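Local coordinates for protein FAD-binding oxidoreductase (Gulosibacter chungangensis, PDB 7PBG) that oxidises 4-ethylphenol and related 4-alkylphenols, probably by dehydrogenation to vinylphenols, using a covalently bound FAD, at residues Y321-Y325 with L374-V378. Numbering follows the deposited sequence.
Sequences YGTCY and LNTGV
Residues 321-325 lie in strand 318-326 of the eight-stranded antiparallel sheet, consistent with the substrate (cap) domain of VAO/PCMH-type flavoenzymes. Residues 374-378 end helix 363-375 over one face of it. Gly377 (phi 88°) is C-prime of a Schellman motif: Gly377 N bonds to Leu374 O at 3.2 Å and Val378 N to Glu373 O. Thr323 pairs with Asn375, CA to CA 6.4 Å. Asn375 takes chi1 -60° (m) and chi2 -5°, carrying its amide to the strand. Asn375 ND2 donates to Thr323 OG1 at 2.8 Å; that hydroxyl also bonds Ser244. Water 1 accepts from Asn375 ND2 at 3.0 Å and donates to Tyr321 O at 2.8 Å. The Tyr325 CA-to-CB bond points sideways, but chi1 -53° (m) and chi2 -99° bring the ring end nearer, and Tyr325 OH donates to Asn375 O at 2.6 Å. The Asn375 side chain touches Tyr169, an FAD-binding residue, and lies about 9 Å from the bound FAD. Asn375 thus donates by side chain and accepts by backbone, so buried polar bonds join helix end to sheet.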
ATOM      1  N   TYR A 321       3.557  23.899 -10.874  1.00 17.11           N
ATOM      2  CA  TYR A 321       2.203  24.080 -10.336  1.00 17.20           C
ATOM      3  C   TYR A 321       2.057  23.261  -9.058  1.00 16.60           C
ATOM      4  O   TYR A 321       2.412  22.076  -9.044  1.00 17.86           O
ATOM      5  CB  TYR A 321       1.159  23.624 -11.350  1.00 17.34           C
ATOM      6  CG  TYR A 321       1.108  24.468 -12.593  1.00 16.86           C
ATOM      7  CD1 TYR A 321       0.476  25.708 -12.589  1.00 16.89           C
ATOM      8  CD2 TYR A 321       1.669  24.029 -13.778  1.00 17.93           C
ATOM      9  CE1 TYR A 321       0.404  26.474 -13.736  1.00 18.11           C
ATOM     10  CE2 TYR A 321       1.659  24.816 -14.907  1.00 18.78           C
ATOM     11  CZ  TYR A 321       0.990  26.022 -14.902  1.00 17.94           C
ATOM     12  OH  TYR A 321       0.973  26.744 -16.054  1.00 19.02           O
ATOM     13  N   GLY A 322       1.496  23.877  -8.030  1.00 17.52           N
ATOM     14  CA  GLY A 322       1.168  23.246  -6.757  1.00 17.78           C
ATOM     15  C   GLY A 322      -0.066  23.860  -6.108  1.00 20.10           C
ATOM     16  O   GLY A 322      -0.604  24.866  -6.602  1.00 18.80           O
ATOM     17  N   THR A 323      -0.440  23.284  -4.976  1.00 18.53           N
ATOM     18  CA  THR A 323      -1.600  23.712  -4.166  1.00 18.07           C
ATOM     19  C   THR A 323      -1.326  23.459  -2.686  1.00 19.79           C
ATOM     20  O   THR A 323      -0.672  22.479  -2.305  1.00 18.96           O
ATOM     21  CB  THR A 323      -2.882  23.032  -4.655  1.00 18.37           C
ATOM     22  OG1 THR A 323      -3.044  23.262  -6.048  1.00 18.09           O
ATOM     23  CG2 THR A 323      -4.097  23.498  -3.872  1.00 19.47           C
ATOM     24  N   CYS A 324      -1.748  24.405  -1.866  1.00 18.94           N
ATOM     25  CA  CYS A 324      -1.735  24.329  -0.400  1.00 17.92           C
ATOM     26  C   CYS A 324      -3.178  24.167   0.086  1.00 17.35           C
ATOM     27  O   CYS A 324      -4.167  24.701  -0.544  1.00 21.17           O
ATOM     28  CB  CYS A 324      -1.084  25.578   0.165  1.00 21.01           C
ATOM     29  SG  CYS A 324       0.711  25.546  -0.073  1.00 22.80           S
ATOM     30  N   TYR A 325      -3.309  23.400   1.148  1.00 17.68           N
ATOM     31  CA  TYR A 325      -4.611  22.935   1.699  1.00 18.26           C
ATOM     32  C   TYR A 325      -4.661  23.237   3.183  1.00 17.44           C
ATOM     33  O   TYR A 325      -3.703  22.883   3.893  1.00 19.51           O
ATOM     34  CB  TYR A 325      -4.789  21.427   1.517  1.00 19.23           C
ATOM     35  CG  TYR A 325      -4.586  20.958   0.101  1.00 19.30           C
ATOM     36  CD1 TYR A 325      -5.664  20.720  -0.732  1.00 19.95           C
ATOM     37  CD2 TYR A 325      -3.319  20.819  -0.438  1.00 18.24           C
ATOM     38  CE1 TYR A 325      -5.505  20.290  -2.040  1.00 18.66           C
ATOM     39  CE2 TYR A 325      -3.149  20.434  -1.754  1.00 18.45           C
ATOM     40  CZ  TYR A 325      -4.242  20.126  -2.560  1.00 18.38           C
ATOM     41  OH  TYR A 325      -4.046  19.745  -3.875  1.00 18.85           O
ATOM     42  N   LEU A 374      -7.812  20.617 -10.991  1.00 18.91           N
ATOM     43  CA  LEU A 374      -7.425  19.204 -10.731  1.00 20.07           C
ATOM     44  C   LEU A 374      -6.991  19.075  -9.273  1.00 18.73           C
ATOM     45  O   LEU A 374      -7.313  18.053  -8.647  1.00 18.39           O
ATOM     46  CB  LEU A 374      -6.294  18.759 -11.658  1.00 17.95           C
ATOM     47  CG  LEU A 374      -6.651  18.734 -13.135  1.00 21.39           C
ATOM     48  CD1 LEU A 374      -5.486  18.268 -13.941  1.00 20.54           C
ATOM     49  CD2 LEU A 374      -7.872  17.874 -13.447  1.00 19.79           C
ATOM     50  N   ASN A 375      -6.226  20.040  -8.781  1.00 17.65           N
ATOM     51  CA  ASN A 375      -5.582  19.960  -7.442  1.00 18.19           C
ATOM     52  C   ASN A 375      -6.618  20.148  -6.336  1.00 18.85           C
ATOM     53  O   ASN A 375      -6.288  19.862  -5.174  1.00 18.88           O
ATOM     54  CB  ASN A 375      -4.437  20.952  -7.229  1.00 18.34           C
ATOM     55  CG  ASN A 375      -3.339  20.728  -8.222  1.00 19.88           C
ATOM     56  OD1 ASN A 375      -3.406  19.767  -9.018  1.00 17.88           O
ATOM     57  ND2 ASN A 375      -2.336  21.585  -8.152  1.00 22.38           N
ATOM     58  N   THR A 376      -7.791  20.675  -6.680  1.00 19.02           N
ATOM     59  CA  THR A 376      -8.872  20.880  -5.690  1.00 20.27           C
ATOM     60  C   THR A 376     -10.009  19.878  -5.900  1.00 18.22           C
ATOM     61  O   THR A 376     -11.076  20.073  -5.322  1.00 21.61           O
ATOM     62  CB  THR A 376      -9.380  22.325  -5.682  1.00 21.41           C
ATOM     63  OG1 THR A 376      -9.917  22.691  -6.953  1.00 18.97           O
ATOM     64  CG2 THR A 376      -8.317  23.307  -5.241  1.00 22.65           C
ATOM     65  N   GLY A 377      -9.801  18.865  -6.741  1.00 16.61           N
ATOM     66  CA  GLY A 377     -10.741  17.768  -6.902  1.00 18.00           C
ATOM     67  C   GLY A 377     -11.810  18.045  -7.942  1.00 18.23           C
ATOM     68  O   GLY A 377     -12.772  17.281  -7.983  1.00 20.22           O
ATOM     69  N   VAL A 378     -11.629  19.057  -8.784  1.00 19.31           N
ATOM     70  CA  VAL A 378     -12.597  19.412  -9.852  1.00 18.23           C
ATOM     71  C   VAL A 378     -12.046  18.885 -11.151  1.00 17.63           C
ATOM     72  O   VAL A 378     -11.042  19.384 -11.655  1.00 21.82           O
ATOM     73  CB  VAL A 378     -12.817  20.915  -9.950  1.00 20.07           C
ATOM     74  CG1 VAL A 378     -13.821  21.236 -11.062  1.00 21.26           C
ATOM     75  CG2 VAL A 378     -13.263  21.467  -8.633  1.00 20.82           C
TER
HETATM   76  O   HOH W   1       0.229  20.378  -9.217  1.00 19.96           O